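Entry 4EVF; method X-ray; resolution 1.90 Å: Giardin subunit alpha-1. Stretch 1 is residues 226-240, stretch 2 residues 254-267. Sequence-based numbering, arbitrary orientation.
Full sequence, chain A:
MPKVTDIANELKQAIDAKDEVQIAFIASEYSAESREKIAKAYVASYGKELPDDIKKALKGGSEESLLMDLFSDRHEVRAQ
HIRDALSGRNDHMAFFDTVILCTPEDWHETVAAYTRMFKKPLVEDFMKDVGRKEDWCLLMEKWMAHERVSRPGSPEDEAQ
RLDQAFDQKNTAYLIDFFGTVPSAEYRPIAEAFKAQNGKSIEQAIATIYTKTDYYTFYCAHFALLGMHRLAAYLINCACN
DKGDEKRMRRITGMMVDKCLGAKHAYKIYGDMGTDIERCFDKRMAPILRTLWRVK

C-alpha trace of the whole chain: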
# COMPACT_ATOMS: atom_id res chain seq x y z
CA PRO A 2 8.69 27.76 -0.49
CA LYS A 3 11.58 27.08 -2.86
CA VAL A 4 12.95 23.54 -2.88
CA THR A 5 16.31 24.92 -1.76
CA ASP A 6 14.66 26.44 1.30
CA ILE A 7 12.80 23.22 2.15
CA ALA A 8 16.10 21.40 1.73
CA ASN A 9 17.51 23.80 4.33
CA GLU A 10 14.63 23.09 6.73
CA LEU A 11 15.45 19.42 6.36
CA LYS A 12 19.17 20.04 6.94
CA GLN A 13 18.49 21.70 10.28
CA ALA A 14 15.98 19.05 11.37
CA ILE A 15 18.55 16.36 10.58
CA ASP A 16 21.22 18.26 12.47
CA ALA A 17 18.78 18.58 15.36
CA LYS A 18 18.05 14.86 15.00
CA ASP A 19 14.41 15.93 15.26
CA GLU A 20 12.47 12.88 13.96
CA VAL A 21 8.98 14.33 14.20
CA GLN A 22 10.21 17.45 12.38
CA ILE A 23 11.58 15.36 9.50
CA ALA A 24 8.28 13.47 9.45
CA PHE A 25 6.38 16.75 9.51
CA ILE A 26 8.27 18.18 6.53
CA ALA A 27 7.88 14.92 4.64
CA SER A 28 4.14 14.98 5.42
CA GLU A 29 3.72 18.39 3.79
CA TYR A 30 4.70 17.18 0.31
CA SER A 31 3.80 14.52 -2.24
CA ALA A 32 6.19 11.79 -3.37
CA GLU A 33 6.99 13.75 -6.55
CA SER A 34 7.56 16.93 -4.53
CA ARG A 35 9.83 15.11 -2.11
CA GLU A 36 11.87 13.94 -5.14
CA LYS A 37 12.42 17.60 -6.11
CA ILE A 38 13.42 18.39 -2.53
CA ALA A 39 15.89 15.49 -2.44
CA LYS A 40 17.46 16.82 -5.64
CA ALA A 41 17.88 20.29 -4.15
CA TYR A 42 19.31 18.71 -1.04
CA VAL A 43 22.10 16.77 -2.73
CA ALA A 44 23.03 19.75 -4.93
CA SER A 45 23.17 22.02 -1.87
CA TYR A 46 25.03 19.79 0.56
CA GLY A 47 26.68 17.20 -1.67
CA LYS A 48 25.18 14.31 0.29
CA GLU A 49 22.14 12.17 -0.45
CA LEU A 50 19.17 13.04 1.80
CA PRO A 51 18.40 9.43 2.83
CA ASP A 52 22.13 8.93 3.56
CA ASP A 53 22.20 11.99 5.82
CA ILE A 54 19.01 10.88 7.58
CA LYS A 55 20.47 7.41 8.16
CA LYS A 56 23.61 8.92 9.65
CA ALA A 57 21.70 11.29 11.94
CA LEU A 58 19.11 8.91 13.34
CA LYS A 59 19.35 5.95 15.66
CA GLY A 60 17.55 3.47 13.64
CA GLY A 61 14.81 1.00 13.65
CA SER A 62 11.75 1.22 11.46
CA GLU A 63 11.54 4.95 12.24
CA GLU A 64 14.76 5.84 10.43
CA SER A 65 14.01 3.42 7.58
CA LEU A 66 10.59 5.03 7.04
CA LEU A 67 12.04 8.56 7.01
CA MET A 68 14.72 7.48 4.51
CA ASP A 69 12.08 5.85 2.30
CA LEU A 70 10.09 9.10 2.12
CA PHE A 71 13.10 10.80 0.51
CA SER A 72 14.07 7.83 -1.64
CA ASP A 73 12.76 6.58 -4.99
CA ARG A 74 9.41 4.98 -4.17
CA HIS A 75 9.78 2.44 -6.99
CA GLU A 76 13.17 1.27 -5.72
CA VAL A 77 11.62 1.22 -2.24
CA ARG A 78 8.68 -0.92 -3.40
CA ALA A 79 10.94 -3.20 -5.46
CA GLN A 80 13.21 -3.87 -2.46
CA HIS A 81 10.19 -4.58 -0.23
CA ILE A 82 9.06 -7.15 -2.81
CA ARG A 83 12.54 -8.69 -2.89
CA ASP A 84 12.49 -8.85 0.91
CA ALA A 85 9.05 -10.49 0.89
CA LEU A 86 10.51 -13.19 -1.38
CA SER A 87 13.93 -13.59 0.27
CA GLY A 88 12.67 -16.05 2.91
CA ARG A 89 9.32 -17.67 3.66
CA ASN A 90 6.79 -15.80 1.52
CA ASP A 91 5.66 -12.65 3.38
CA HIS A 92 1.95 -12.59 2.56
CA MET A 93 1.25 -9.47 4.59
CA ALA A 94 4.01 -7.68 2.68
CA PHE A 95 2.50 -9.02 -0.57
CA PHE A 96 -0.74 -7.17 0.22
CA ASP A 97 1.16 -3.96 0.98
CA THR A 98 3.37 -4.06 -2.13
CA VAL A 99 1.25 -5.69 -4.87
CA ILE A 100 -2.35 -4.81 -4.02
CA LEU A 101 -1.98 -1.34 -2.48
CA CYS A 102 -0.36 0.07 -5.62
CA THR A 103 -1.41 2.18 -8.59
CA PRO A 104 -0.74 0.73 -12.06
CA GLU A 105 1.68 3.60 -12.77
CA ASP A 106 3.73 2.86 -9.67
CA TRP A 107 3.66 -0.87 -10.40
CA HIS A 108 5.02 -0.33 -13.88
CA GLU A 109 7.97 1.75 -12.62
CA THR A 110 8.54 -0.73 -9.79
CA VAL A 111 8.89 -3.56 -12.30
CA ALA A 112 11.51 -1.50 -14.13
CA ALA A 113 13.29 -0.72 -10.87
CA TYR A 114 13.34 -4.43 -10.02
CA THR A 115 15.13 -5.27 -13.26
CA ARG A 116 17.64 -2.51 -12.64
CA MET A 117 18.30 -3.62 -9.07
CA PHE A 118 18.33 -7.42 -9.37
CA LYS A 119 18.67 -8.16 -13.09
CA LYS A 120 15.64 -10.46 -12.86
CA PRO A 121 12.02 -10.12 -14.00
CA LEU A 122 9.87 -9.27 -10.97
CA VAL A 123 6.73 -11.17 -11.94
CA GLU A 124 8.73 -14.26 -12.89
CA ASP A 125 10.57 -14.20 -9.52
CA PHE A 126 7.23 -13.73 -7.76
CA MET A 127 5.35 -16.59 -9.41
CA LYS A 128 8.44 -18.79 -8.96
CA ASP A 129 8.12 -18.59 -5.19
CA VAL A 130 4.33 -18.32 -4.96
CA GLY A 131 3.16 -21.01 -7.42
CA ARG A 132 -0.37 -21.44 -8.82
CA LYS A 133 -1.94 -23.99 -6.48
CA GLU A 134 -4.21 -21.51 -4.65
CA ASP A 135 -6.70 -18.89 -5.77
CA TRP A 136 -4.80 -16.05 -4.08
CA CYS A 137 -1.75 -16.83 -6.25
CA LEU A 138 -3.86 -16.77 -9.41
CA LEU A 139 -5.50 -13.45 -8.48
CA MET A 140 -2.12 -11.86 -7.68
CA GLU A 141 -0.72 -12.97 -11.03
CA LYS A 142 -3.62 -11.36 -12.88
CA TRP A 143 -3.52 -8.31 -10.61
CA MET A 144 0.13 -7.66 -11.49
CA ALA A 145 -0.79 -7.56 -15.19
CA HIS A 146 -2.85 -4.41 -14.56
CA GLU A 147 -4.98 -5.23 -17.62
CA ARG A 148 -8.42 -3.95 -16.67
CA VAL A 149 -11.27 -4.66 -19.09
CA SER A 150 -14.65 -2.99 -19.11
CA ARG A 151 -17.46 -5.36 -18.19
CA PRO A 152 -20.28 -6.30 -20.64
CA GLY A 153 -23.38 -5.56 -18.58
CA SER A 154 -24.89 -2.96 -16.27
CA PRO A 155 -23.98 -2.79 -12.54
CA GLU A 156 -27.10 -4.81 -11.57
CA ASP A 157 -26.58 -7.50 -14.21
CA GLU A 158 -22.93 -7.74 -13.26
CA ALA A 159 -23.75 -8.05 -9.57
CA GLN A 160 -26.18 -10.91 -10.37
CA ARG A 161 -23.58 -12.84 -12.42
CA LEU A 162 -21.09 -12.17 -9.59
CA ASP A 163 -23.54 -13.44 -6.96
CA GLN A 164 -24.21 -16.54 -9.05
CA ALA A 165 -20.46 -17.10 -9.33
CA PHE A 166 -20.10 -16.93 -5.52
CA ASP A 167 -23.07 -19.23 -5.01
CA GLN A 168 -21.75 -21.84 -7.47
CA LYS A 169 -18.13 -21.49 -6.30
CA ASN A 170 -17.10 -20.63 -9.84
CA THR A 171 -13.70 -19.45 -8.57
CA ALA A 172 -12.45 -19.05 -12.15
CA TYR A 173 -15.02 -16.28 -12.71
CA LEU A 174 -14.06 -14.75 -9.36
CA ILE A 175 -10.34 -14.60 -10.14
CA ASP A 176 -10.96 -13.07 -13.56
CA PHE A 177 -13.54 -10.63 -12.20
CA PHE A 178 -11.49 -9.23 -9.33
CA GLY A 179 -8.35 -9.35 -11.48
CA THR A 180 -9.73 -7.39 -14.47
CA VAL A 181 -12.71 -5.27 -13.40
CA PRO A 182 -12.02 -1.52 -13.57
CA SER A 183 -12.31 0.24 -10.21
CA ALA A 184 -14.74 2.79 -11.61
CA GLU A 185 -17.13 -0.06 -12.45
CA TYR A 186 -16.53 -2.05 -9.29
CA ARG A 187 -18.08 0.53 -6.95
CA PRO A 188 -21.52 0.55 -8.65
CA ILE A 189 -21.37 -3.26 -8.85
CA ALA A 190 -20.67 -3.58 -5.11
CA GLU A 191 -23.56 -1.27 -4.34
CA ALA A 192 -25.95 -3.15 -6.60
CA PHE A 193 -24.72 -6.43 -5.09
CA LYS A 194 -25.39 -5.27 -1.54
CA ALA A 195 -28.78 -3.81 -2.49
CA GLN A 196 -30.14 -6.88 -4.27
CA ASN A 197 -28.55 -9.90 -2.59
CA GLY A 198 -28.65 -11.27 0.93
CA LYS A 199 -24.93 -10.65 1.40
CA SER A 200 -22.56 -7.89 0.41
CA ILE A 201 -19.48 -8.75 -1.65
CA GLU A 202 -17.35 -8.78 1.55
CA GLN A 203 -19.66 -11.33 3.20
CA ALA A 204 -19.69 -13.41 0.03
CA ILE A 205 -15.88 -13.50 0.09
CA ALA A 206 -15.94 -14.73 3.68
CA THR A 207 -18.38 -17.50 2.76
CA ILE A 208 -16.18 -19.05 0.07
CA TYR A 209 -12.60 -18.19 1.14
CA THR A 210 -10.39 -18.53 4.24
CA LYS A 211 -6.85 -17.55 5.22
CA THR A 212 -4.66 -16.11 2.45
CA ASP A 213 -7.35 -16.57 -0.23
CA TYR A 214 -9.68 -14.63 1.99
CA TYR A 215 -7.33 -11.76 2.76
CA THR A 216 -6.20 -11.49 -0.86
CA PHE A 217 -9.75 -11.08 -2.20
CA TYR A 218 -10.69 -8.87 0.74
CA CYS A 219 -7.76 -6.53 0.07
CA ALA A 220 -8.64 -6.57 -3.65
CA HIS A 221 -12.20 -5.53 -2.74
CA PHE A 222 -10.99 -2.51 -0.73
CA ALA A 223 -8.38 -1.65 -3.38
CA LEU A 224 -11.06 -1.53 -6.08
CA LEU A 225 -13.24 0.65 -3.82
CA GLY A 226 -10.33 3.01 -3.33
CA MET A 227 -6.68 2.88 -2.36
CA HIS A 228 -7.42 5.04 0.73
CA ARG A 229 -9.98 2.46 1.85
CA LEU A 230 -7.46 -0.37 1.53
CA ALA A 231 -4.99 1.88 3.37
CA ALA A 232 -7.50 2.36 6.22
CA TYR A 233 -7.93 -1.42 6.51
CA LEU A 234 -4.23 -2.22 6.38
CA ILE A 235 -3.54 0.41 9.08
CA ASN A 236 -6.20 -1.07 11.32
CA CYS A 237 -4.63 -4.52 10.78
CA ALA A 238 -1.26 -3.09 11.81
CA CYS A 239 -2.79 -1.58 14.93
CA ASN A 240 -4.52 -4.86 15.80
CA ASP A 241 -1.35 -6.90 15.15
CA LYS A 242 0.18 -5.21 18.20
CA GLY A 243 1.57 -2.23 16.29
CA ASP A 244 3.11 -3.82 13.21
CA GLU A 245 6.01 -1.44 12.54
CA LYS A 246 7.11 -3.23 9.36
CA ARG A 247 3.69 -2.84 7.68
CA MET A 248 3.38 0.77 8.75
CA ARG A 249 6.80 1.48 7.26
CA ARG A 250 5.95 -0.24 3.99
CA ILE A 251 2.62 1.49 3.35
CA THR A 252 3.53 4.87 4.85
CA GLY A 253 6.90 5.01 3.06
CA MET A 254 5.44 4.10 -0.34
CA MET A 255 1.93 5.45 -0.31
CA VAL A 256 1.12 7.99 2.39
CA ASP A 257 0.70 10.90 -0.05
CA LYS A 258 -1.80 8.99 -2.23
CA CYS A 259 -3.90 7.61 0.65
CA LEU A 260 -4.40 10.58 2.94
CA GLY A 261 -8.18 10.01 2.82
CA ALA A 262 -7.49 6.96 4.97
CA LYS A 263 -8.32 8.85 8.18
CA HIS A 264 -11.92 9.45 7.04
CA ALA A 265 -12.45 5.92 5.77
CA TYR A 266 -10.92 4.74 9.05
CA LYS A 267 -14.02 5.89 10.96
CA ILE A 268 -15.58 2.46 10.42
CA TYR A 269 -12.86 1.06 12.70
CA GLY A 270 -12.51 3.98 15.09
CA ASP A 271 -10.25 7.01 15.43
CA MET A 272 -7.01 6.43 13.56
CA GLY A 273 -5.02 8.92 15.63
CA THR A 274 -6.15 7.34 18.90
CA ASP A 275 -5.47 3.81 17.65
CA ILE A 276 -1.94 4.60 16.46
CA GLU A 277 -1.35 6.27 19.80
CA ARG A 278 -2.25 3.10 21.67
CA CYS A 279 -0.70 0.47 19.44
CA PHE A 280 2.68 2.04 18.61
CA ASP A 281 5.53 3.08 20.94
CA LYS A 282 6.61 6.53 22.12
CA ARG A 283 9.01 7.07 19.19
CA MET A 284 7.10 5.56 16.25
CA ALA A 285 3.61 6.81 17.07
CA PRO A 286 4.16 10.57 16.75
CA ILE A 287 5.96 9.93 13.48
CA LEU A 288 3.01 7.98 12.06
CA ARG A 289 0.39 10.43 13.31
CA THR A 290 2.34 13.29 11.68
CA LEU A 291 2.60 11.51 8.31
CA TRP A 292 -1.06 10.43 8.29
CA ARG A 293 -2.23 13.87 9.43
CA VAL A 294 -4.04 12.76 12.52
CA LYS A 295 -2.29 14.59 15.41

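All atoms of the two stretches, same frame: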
# COMPACT_ATOMS: atom_id res chain seq x y z
N GLY A 226 -11.18 1.84 -3.44
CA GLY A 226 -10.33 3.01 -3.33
C GLY A 226 -9.10 2.69 -2.52
O GLY A 226 -9.19 2.06 -1.46
N MET A 227 -7.96 3.12 -3.03
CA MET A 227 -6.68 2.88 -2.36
C MET A 227 -6.66 3.38 -0.91
O MET A 227 -6.02 2.77 -0.05
CB MET A 227 -5.55 3.51 -3.17
CG MET A 227 -5.22 2.76 -4.45
SD MET A 227 -4.54 1.11 -4.14
CE MET A 227 -5.00 0.28 -5.65
N HIS A 228 -7.36 4.49 -0.64
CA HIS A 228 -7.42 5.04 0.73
C HIS A 228 -8.24 4.15 1.66
O HIS A 228 -8.02 4.15 2.87
CB HIS A 228 -7.99 6.47 0.74
CG HIS A 228 -9.45 6.55 0.41
ND1 HIS A 228 -9.94 6.31 -0.86
CD2 HIS A 228 -10.52 6.86 1.18
CE1 HIS A 228 -11.26 6.46 -0.85
NE2 HIS A 228 -11.63 6.80 0.37
N ARG A 229 -9.17 3.40 1.08
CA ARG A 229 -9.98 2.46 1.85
C ARG A 229 -9.21 1.17 2.16
O ARG A 229 -9.40 0.58 3.21
CB ARG A 229 -11.30 2.16 1.14
CG ARG A 229 -12.20 3.39 1.03
CD ARG A 229 -13.50 3.09 0.34
NE ARG A 229 -14.44 2.40 1.23
CZ ARG A 229 -15.74 2.27 0.98
NH1 ARG A 229 -16.26 2.81 -0.12
NH2 ARG A 229 -16.52 1.62 1.84
N LEU A 230 -8.36 0.74 1.23
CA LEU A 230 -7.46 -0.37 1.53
C LEU A 230 -6.43 0.08 2.57
O LEU A 230 -6.11 -0.66 3.51
CB LEU A 230 -6.77 -0.91 0.27
CG LEU A 230 -5.82 -2.08 0.52
CD1 LEU A 230 -6.56 -3.26 1.20
CD2 LEU A 230 -5.13 -2.56 -0.74
N ALA A 231 -5.90 1.30 2.39
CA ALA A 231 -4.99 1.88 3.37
C ALA A 231 -5.59 1.88 4.79
O ALA A 231 -4.93 1.48 5.74
CB ALA A 231 -4.61 3.30 2.96
N ALA A 232 -6.83 2.34 4.91
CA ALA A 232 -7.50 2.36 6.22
C ALA A 232 -7.48 0.97 6.86
O ALA A 232 -7.13 0.81 8.03
CB ALA A 232 -8.92 2.82 6.06
N TYR A 233 -7.89 -0.03 6.07
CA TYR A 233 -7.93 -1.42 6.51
C TYR A 233 -6.56 -1.99 6.91
O TYR A 233 -6.41 -2.67 7.93
CB TYR A 233 -8.53 -2.28 5.39
CG TYR A 233 -8.46 -3.77 5.68
CD1 TYR A 233 -9.17 -4.33 6.74
CD2 TYR A 233 -7.70 -4.62 4.89
CE1 TYR A 233 -9.12 -5.68 7.01
CE2 TYR A 233 -7.64 -6.00 5.16
CZ TYR A 233 -8.35 -6.51 6.23
OH TYR A 233 -8.31 -7.87 6.52
N LEU A 234 -5.56 -1.74 6.08
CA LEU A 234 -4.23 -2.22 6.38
C LEU A 234 -3.63 -1.45 7.56
O LEU A 234 -2.89 -2.00 8.35
CB LEU A 234 -3.34 -2.14 5.13
CG LEU A 234 -3.59 -3.10 3.95
CD1 LEU A 234 -2.71 -2.84 2.72
CD2 LEU A 234 -3.53 -4.56 4.36
N ILE A 235 -4.04 -0.29 7.88
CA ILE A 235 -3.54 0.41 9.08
C ILE A 235 -4.20 -0.14 10.33
O ILE A 235 -3.55 -0.33 11.35
CB ILE A 235 -3.78 1.93 8.98
CG1 ILE A 235 -2.79 2.52 7.98
CG2 ILE A 235 -3.64 2.61 10.34
CD1 ILE A 235 -3.09 3.98 7.66
N ASN A 236 -5.49 -0.43 10.22
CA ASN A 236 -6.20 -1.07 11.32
C ASN A 236 -5.61 -2.46 11.65
O ASN A 236 -5.42 -2.79 12.82
CB ASN A 236 -7.70 -1.12 10.99
CG ASN A 236 -8.52 -1.71 12.12
OD1 ASN A 236 -8.99 -2.85 12.03
ND2 ASN A 236 -8.69 -0.94 13.20
N CYS A 237 -5.31 -3.24 10.62
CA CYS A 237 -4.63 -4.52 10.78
C CYS A 237 -3.32 -4.34 11.54
O CYS A 237 -3.06 -5.06 12.50
CB CYS A 237 -4.36 -5.20 9.43
SG CYS A 237 -5.82 -5.71 8.47
N ALA A 238 -2.51 -3.37 11.12
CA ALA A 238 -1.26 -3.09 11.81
C ALA A 238 -1.49 -2.72 13.27
O ALA A 238 -0.72 -3.12 14.16
CB ALA A 238 -0.47 -1.96 11.10
N CYS A 239 -2.52 -1.94 13.54
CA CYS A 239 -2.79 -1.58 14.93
C CYS A 239 -3.14 -2.84 15.72
O CYS A 239 -2.55 -3.12 16.78
CB CYS A 239 -3.91 -0.55 15.03
SG CYS A 239 -3.41 1.12 14.51
N ASN A 240 -4.08 -3.61 15.18
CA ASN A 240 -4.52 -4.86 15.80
C ASN A 240 -3.44 -5.96 15.94
O ASN A 240 -3.51 -6.80 16.83
CB ASN A 240 -5.74 -5.41 15.07
CG ASN A 240 -6.91 -4.46 15.12
OD1 ASN A 240 -6.99 -3.60 16.01
ND2 ASN A 240 -7.84 -4.59 14.17
N MET A 254 5.76 4.19 1.08
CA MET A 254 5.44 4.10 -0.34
C MET A 254 4.24 4.92 -0.77
O MET A 254 4.16 5.35 -1.92
CB MET A 254 5.15 2.64 -0.74
CG MET A 254 6.35 1.72 -0.79
SD MET A 254 5.89 0.06 -1.28
CE MET A 254 4.61 -0.36 -0.10
N MET A 255 3.28 5.12 0.14
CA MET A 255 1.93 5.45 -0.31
C MET A 255 1.20 6.53 0.48
O MET A 255 0.05 6.85 0.16
CB MET A 255 1.06 4.17 -0.32
CG MET A 255 1.25 3.31 -1.56
SD MET A 255 0.43 4.01 -3.01
CE MET A 255 -1.21 3.27 -2.88
N VAL A 256 1.84 7.10 1.50
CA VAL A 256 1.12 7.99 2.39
C VAL A 256 0.48 9.15 1.63
O VAL A 256 -0.69 9.47 1.86
CB VAL A 256 1.97 8.49 3.59
CG1 VAL A 256 3.06 9.45 3.15
CG2 VAL A 256 1.08 9.16 4.63
N ASP A 257 1.22 9.75 0.70
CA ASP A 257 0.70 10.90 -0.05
C ASP A 257 -0.57 10.59 -0.86
O ASP A 257 -1.44 11.45 -1.02
CB ASP A 257 1.79 11.52 -0.96
CG ASP A 257 2.05 10.70 -2.22
OD1 ASP A 257 1.98 9.45 -2.16
OD2 ASP A 257 2.33 11.31 -3.28
N LYS A 258 -0.68 9.36 -1.36
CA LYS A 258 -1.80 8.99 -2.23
C LYS A 258 -3.03 8.51 -1.44
O LYS A 258 -4.11 8.36 -2.00
CB LYS A 258 -1.39 7.89 -3.23
CG LYS A 258 -0.14 8.17 -4.04
CD LYS A 258 -0.03 7.19 -5.22
CE LYS A 258 1.26 7.42 -6.05
NZ LYS A 258 1.70 8.83 -6.06
N CYS A 259 -2.85 8.25 -0.15
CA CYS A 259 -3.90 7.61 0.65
C CYS A 259 -4.36 8.46 1.81
O CYS A 259 -4.94 7.93 2.76
CB CYS A 259 -3.39 6.28 1.21
SG CYS A 259 -2.93 5.02 -0.01
N LEU A 260 -4.12 9.76 1.76
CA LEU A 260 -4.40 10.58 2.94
C LEU A 260 -5.88 10.62 3.35
O LEU A 260 -6.21 11.06 4.45
CB LEU A 260 -3.81 11.98 2.79
CG LEU A 260 -2.29 12.03 2.96
CD1 LEU A 260 -1.74 13.39 2.58
CD2 LEU A 260 -1.87 11.65 4.39
N GLY A 261 -6.77 10.14 2.48
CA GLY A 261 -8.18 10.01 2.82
C GLY A 261 -8.44 8.84 3.76
O GLY A 261 -9.57 8.59 4.18
N ALA A 262 -7.38 8.13 4.10
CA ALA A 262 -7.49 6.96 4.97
C ALA A 262 -8.14 7.33 6.31
O ALA A 262 -8.98 6.58 6.82
CB ALA A 262 -6.12 6.35 5.18
N LYS A 263 -7.80 8.49 6.86
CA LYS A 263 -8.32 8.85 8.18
C LYS A 263 -9.86 8.94 8.23
O LYS A 263 -10.48 8.64 9.25
CB LYS A 263 -7.67 10.13 8.71
CG LYS A 263 -7.75 11.30 7.77
CD LYS A 263 -6.94 12.48 8.30
CE LYS A 263 -6.68 13.49 7.19
NZ LYS A 263 -6.00 14.71 7.70
N HIS A 264 -10.47 9.32 7.11
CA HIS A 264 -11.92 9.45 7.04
C HIS A 264 -12.57 8.09 6.85
O HIS A 264 -13.60 7.78 7.47
CB HIS A 264 -12.30 10.42 5.92
CG HIS A 264 -11.67 11.77 6.06
ND1 HIS A 264 -12.10 12.70 6.98
CD2 HIS A 264 -10.62 12.34 5.41
CE1 HIS A 264 -11.35 13.79 6.89
NE2 HIS A 264 -10.45 13.59 5.94
N ALA A 265 -11.96 7.27 6.01
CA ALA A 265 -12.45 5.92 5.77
C ALA A 265 -12.20 5.05 6.99
O ALA A 265 -12.80 3.99 7.15
CB ALA A 265 -11.78 5.32 4.55
N TYR A 266 -11.29 5.50 7.85
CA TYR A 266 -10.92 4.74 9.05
C TYR A 266 -12.04 4.76 10.10
O TYR A 266 -12.05 3.93 11.02
CB TYR A 266 -9.62 5.28 9.65
CG TYR A 266 -9.03 4.35 10.68
CD1 TYR A 266 -8.13 3.36 10.30
CD2 TYR A 266 -9.38 4.45 12.02
CE1 TYR A 266 -7.58 2.49 11.23
CE2 TYR A 266 -8.84 3.58 12.96
CZ TYR A 266 -7.95 2.61 12.56
OH TYR A 266 -7.40 1.75 13.47
N LYS A 267 -12.96 5.70 9.97
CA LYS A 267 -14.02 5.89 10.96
C LYS A 267 -14.86 4.63 11.20
O LYS A 267 -15.47 4.49 12.26
CB LYS A 267 -14.92 7.07 10.58
CG LYS A 267 -14.19 8.39 10.59

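Residues 227-240 form one continuous helix, with Gly226 at its N-cap position: Gly226 O accepts from Arg229 N (2.9 Å) and from Leu230 N (3.1 Å). Its phi/psi of 157/134 by itself calls for glycine, since a CB would be jammed against the preceding carbonyl oxygen. The second stretch is less regular. Its first residues, Met254 and Met255, belong to a helix that begins earlier in the chain; it then makes a type I turn from Cys259 to Ala262, closed by Ala262 N donating to Cys259 O at 2.8 Å, and becomes helical again from Ala262. This turn comes closest to the start of the first helix, where His228 CA and Cys259 CA lie 4.4 Å apart. Together the stretches bury 546 Å².

Small side chains line the neighbouring contact. Ala231 CB meets Cys259 CB at 3.7 Å and Ala262 CB at 4.1 Å, while one residue on, Ala232 CB lies 4.1 Å from Ala265 CB. Here the backbones also meet directly: Ala262 CA is 3.5 Å from His228 O, with an angle of 142° at the hydrogen, a CA-H...O contact made alongside the helical bond in which His228 O accepts from Ala232 N (3.0 Å).

His228 adopts chi1 = 70° (p) and chi2 = -71°. This conformation sets the imidazole beside the turn, with Gly261 O near the ring plane at its edge and 3.6 Å from CD2; Ala265 CB approaches CD2 obliquely at 3.9 Å. Space is limited here, because an ideal CB on Gly261 would stand only 3.4 Å from His228 CD2.

Met227 also starts toward the second stretch, but its m, m, t rotamer carries its end away. Contact persists through sulfur and methyl, Met227 SD to Met255 CE at 4.2 Å, the latter side chain being m at all three chi angles.

Tyr266 has the largest covered area, 97 Å². Its CA-to-CB bond points sideways, yet chi1 = -166° (t) and chi2 = 90° bring the ring along the first helix. Ala232 O lies near the ring plane, 3.6 Å from Tyr266 CD1, and Ile235 CG2 packs obliquely at 4.0 Å from Tyr266 CE1. The phenol then reaches Asn236, whose t chi1 and chi2 of -107° aim the amide at it: Asn236 ND2 donates to Tyr266 OH at 3.0 Å with a nearly linear N-H...O angle of 174°. This is the only hydrogen bond between the stretches; apolar side-chain pairs accompany it.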